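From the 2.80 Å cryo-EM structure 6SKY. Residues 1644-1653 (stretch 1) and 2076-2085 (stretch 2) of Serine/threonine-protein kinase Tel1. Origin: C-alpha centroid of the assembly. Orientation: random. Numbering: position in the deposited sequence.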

# COMPACT_ATOMS: atom_id res chain seq x y z
N SER A 1644 31.56 11.79 9.36
CA SER A 1644 31.22 10.57 10.06
C SER A 1644 29.76 10.52 10.49
O SER A 1644 29.20 9.45 10.67
CB SER A 1644 32.10 10.40 11.29
OG SER A 1644 31.84 11.39 12.26
N GLY A 1645 29.15 11.68 10.68
CA GLY A 1645 27.79 11.71 11.15
C GLY A 1645 27.62 11.23 12.56
O GLY A 1645 26.52 10.85 12.95
N GLU A 1646 28.69 11.25 13.35
CA GLU A 1646 28.69 10.77 14.72
C GLU A 1646 29.04 11.91 15.67
O GLU A 1646 29.94 12.71 15.40
CB GLU A 1646 29.69 9.63 14.90
CG GLU A 1646 29.15 8.29 14.49
CD GLU A 1646 30.24 7.29 14.22
OE1 GLU A 1646 31.41 7.60 14.52
OE2 GLU A 1646 29.94 6.20 13.68
N VAL A 1647 28.33 11.96 16.79
CA VAL A 1647 28.52 12.97 17.82
C VAL A 1647 29.71 12.60 18.70
O VAL A 1647 29.84 11.43 19.07
CB VAL A 1647 27.25 13.13 18.66
CG1 VAL A 1647 27.42 14.21 19.69
CG2 VAL A 1647 26.08 13.42 17.78
N PRO A 1648 30.59 13.54 19.04
CA PRO A 1648 31.60 13.24 20.06
C PRO A 1648 30.95 12.87 21.38
O PRO A 1648 29.97 13.48 21.81
CB PRO A 1648 32.39 14.55 20.16
CG PRO A 1648 31.55 15.58 19.50
CD PRO A 1648 30.79 14.86 18.44
N GLU A 1649 31.50 11.85 22.03
CA GLU A 1649 30.83 11.21 23.15
C GLU A 1649 30.80 12.06 24.41
O GLU A 1649 30.04 11.74 25.33
CB GLU A 1649 31.50 9.87 23.45
CG GLU A 1649 31.73 9.04 22.22
CD GLU A 1649 32.07 7.60 22.54
OE1 GLU A 1649 32.17 7.26 23.74
OE2 GLU A 1649 32.23 6.79 21.60
N ASP A 1650 31.60 13.12 24.49
CA ASP A 1650 31.50 14.01 25.64
C ASP A 1650 30.18 14.76 25.64
O ASP A 1650 29.67 15.13 26.71
CB ASP A 1650 32.66 14.99 25.64
CG ASP A 1650 33.71 14.66 24.61
OD1 ASP A 1650 33.81 13.48 24.21
OD2 ASP A 1650 34.45 15.58 24.19
N LEU A 1651 29.61 15.00 24.46
CA LEU A 1651 28.34 15.70 24.34
C LEU A 1651 27.14 14.81 24.64
O LEU A 1651 26.04 15.34 24.82
CB LEU A 1651 28.21 16.28 22.94
CG LEU A 1651 28.91 17.60 22.69
CD1 LEU A 1651 28.97 17.92 21.23
CD2 LEU A 1651 28.17 18.68 23.42
N LEU A 1652 27.33 13.50 24.71
CA LEU A 1652 26.23 12.57 24.90
C LEU A 1652 26.10 12.06 26.32
O LEU A 1652 25.08 11.46 26.65
CB LEU A 1652 26.38 11.38 23.96
CG LEU A 1652 26.25 11.66 22.47
CD1 LEU A 1652 26.56 10.42 21.67
CD2 LEU A 1652 24.85 12.15 22.18
N ARG A 1653 27.11 12.25 27.17
CA ARG A 1653 27.05 11.77 28.53
C ARG A 1653 26.25 12.73 29.40
O ARG A 1653 26.32 13.94 29.23
CB ARG A 1653 28.45 11.59 29.11
CG ARG A 1653 29.13 10.33 28.66
CD ARG A 1653 30.41 10.13 29.43
NE ARG A 1653 31.17 11.38 29.50
CZ ARG A 1653 32.25 11.63 28.78
NH1 ARG A 1653 32.72 10.73 27.94
NH2 ARG A 1653 32.88 12.79 28.91
N ASN A 2076 18.75 18.70 24.43
CA ASN A 2076 18.43 17.31 24.16
C ASN A 2076 19.21 16.84 22.94
O ASN A 2076 20.03 17.57 22.38
CB ASN A 2076 16.93 17.12 23.97
CG ASN A 2076 16.26 18.35 23.45
OD1 ASN A 2076 16.63 19.47 23.80
ND2 ASN A 2076 15.25 18.16 22.61
N THR A 2077 18.98 15.61 22.52
CA THR A 2077 19.80 15.05 21.47
C THR A 2077 19.39 15.54 20.09
O THR A 2077 20.24 15.69 19.21
CB THR A 2077 19.75 13.53 21.53
OG1 THR A 2077 19.60 13.12 22.89
CG2 THR A 2077 21.03 12.94 20.99
N SER A 2078 18.11 15.82 19.88
CA SER A 2078 17.69 16.33 18.58
C SER A 2078 18.24 17.73 18.32
O SER A 2078 18.75 18.01 17.23
CB SER A 2078 16.16 16.33 18.49
OG SER A 2078 15.59 16.96 19.61
N VAL A 2079 18.17 18.61 19.32
CA VAL A 2079 18.73 19.94 19.16
C VAL A 2079 20.24 19.87 19.00
O VAL A 2079 20.83 20.62 18.21
CB VAL A 2079 18.34 20.82 20.36
CG1 VAL A 2079 18.88 22.21 20.18
CG2 VAL A 2079 16.84 20.86 20.50
N LEU A 2080 20.88 18.97 19.73
CA LEU A 2080 22.32 18.81 19.63
C LEU A 2080 22.74 18.40 18.22
O LEU A 2080 23.68 18.97 17.64
CB LEU A 2080 22.78 17.77 20.64
CG LEU A 2080 24.27 17.55 20.82
CD1 LEU A 2080 24.81 18.63 21.70
CD2 LEU A 2080 24.50 16.20 21.41
N ARG A 2081 22.04 17.43 17.64
CA ARG A 2081 22.39 17.00 16.29
C ARG A 2081 22.01 18.04 15.25
O ARG A 2081 22.69 18.14 14.22
CB ARG A 2081 21.75 15.66 16.00
CG ARG A 2081 22.07 14.63 17.05
CD ARG A 2081 21.44 13.30 16.74
NE ARG A 2081 22.22 12.59 15.75
CZ ARG A 2081 23.14 11.68 16.05
NH1 ARG A 2081 23.82 11.09 15.08
NH2 ARG A 2081 23.36 11.36 17.31
N GLN A 2082 20.97 18.83 15.49
CA GLN A 2082 20.68 19.95 14.60
C GLN A 2082 21.81 20.96 14.59
O GLN A 2082 22.19 21.47 13.53
CB GLN A 2082 19.38 20.62 15.01
CG GLN A 2082 18.14 19.87 14.62
CD GLN A 2082 16.89 20.44 15.24
OE1 GLN A 2082 16.93 21.46 15.93
NE2 GLN A 2082 15.77 19.79 15.01
N GLN A 2083 22.37 21.27 15.76
CA GLN A 2083 23.49 22.21 15.81
C GLN A 2083 24.72 21.64 15.12
O GLN A 2083 25.45 22.36 14.43
CB GLN A 2083 23.81 22.57 17.25
CG GLN A 2083 22.67 23.14 18.03
CD GLN A 2083 22.23 24.46 17.49
OE1 GLN A 2083 23.00 25.20 16.91
NE2 GLN A 2083 20.96 24.77 17.69
N LEU A 2084 24.99 20.35 15.31
CA LEU A 2084 26.13 19.75 14.63
C LEU A 2084 25.94 19.75 13.12
O LEU A 2084 26.89 19.94 12.35
CB LEU A 2084 26.37 18.35 15.15
CG LEU A 2084 27.06 18.30 16.51
CD1 LEU A 2084 26.99 16.92 17.06
CD2 LEU A 2084 28.48 18.73 16.34
N GLY A 2085 24.70 19.55 12.66
CA GLY A 2085 24.44 19.63 11.24
C GLY A 2085 24.56 21.03 10.69
O GLY A 2085 24.95 21.22 9.54

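A mostly irregular segment is laid here along one side of a helix, and side chains rather than backbone do the joining. Residues 2077-2085 are helical, held by regular i to i+4 bonds such as Leu 2084 N to Leu 2080 O (3.0 Å). The other stretch leaves a helix at Gly 1645, whose positive phi suits glycine, runs extended through Val 1647 and Pro 1648, then turns, with Leu 1651 N bonded to Pro 1648 O at 3.1 Å.

Apolar packing dominates. Thr 2077, Leu 2080, Arg 2081 and Leu 2084 recur at helical spacing and so form a continuous stripe. Val 1647 points toward it. Its CG1 lies 3.9 Å from Leu 2080 CD2 and 3.8 Å from Leu 2084 CD1, and its CG2 lies 3.7 Å from the same Leu 2084 CD1, so both methyls pack on Leu 2084 while CG1 also reaches Leu 2080. Leu 2080 is the hub, since its CD1 also meets Leu 1651 CD2 at 3.8 Å. Leu 1652 starts out sideways, yet its CD2 reaches Thr 2077 CG2 and Leu 2080 CD2, both at 4.1 Å.

The polar contribution is slight, and no hydrogen bond crosses the contact. Val 1647 CG2 sits over one face of the Arg 2081 guanidinium, 3.4 Å from NH2, leaving the in-plane N-H directions free for other partners. Gly 1645 O approaches Arg 2081 NH1 to 3.4 Å, but the angle is too poor for a bond; NH1 is satisfied elsewhere in the structure.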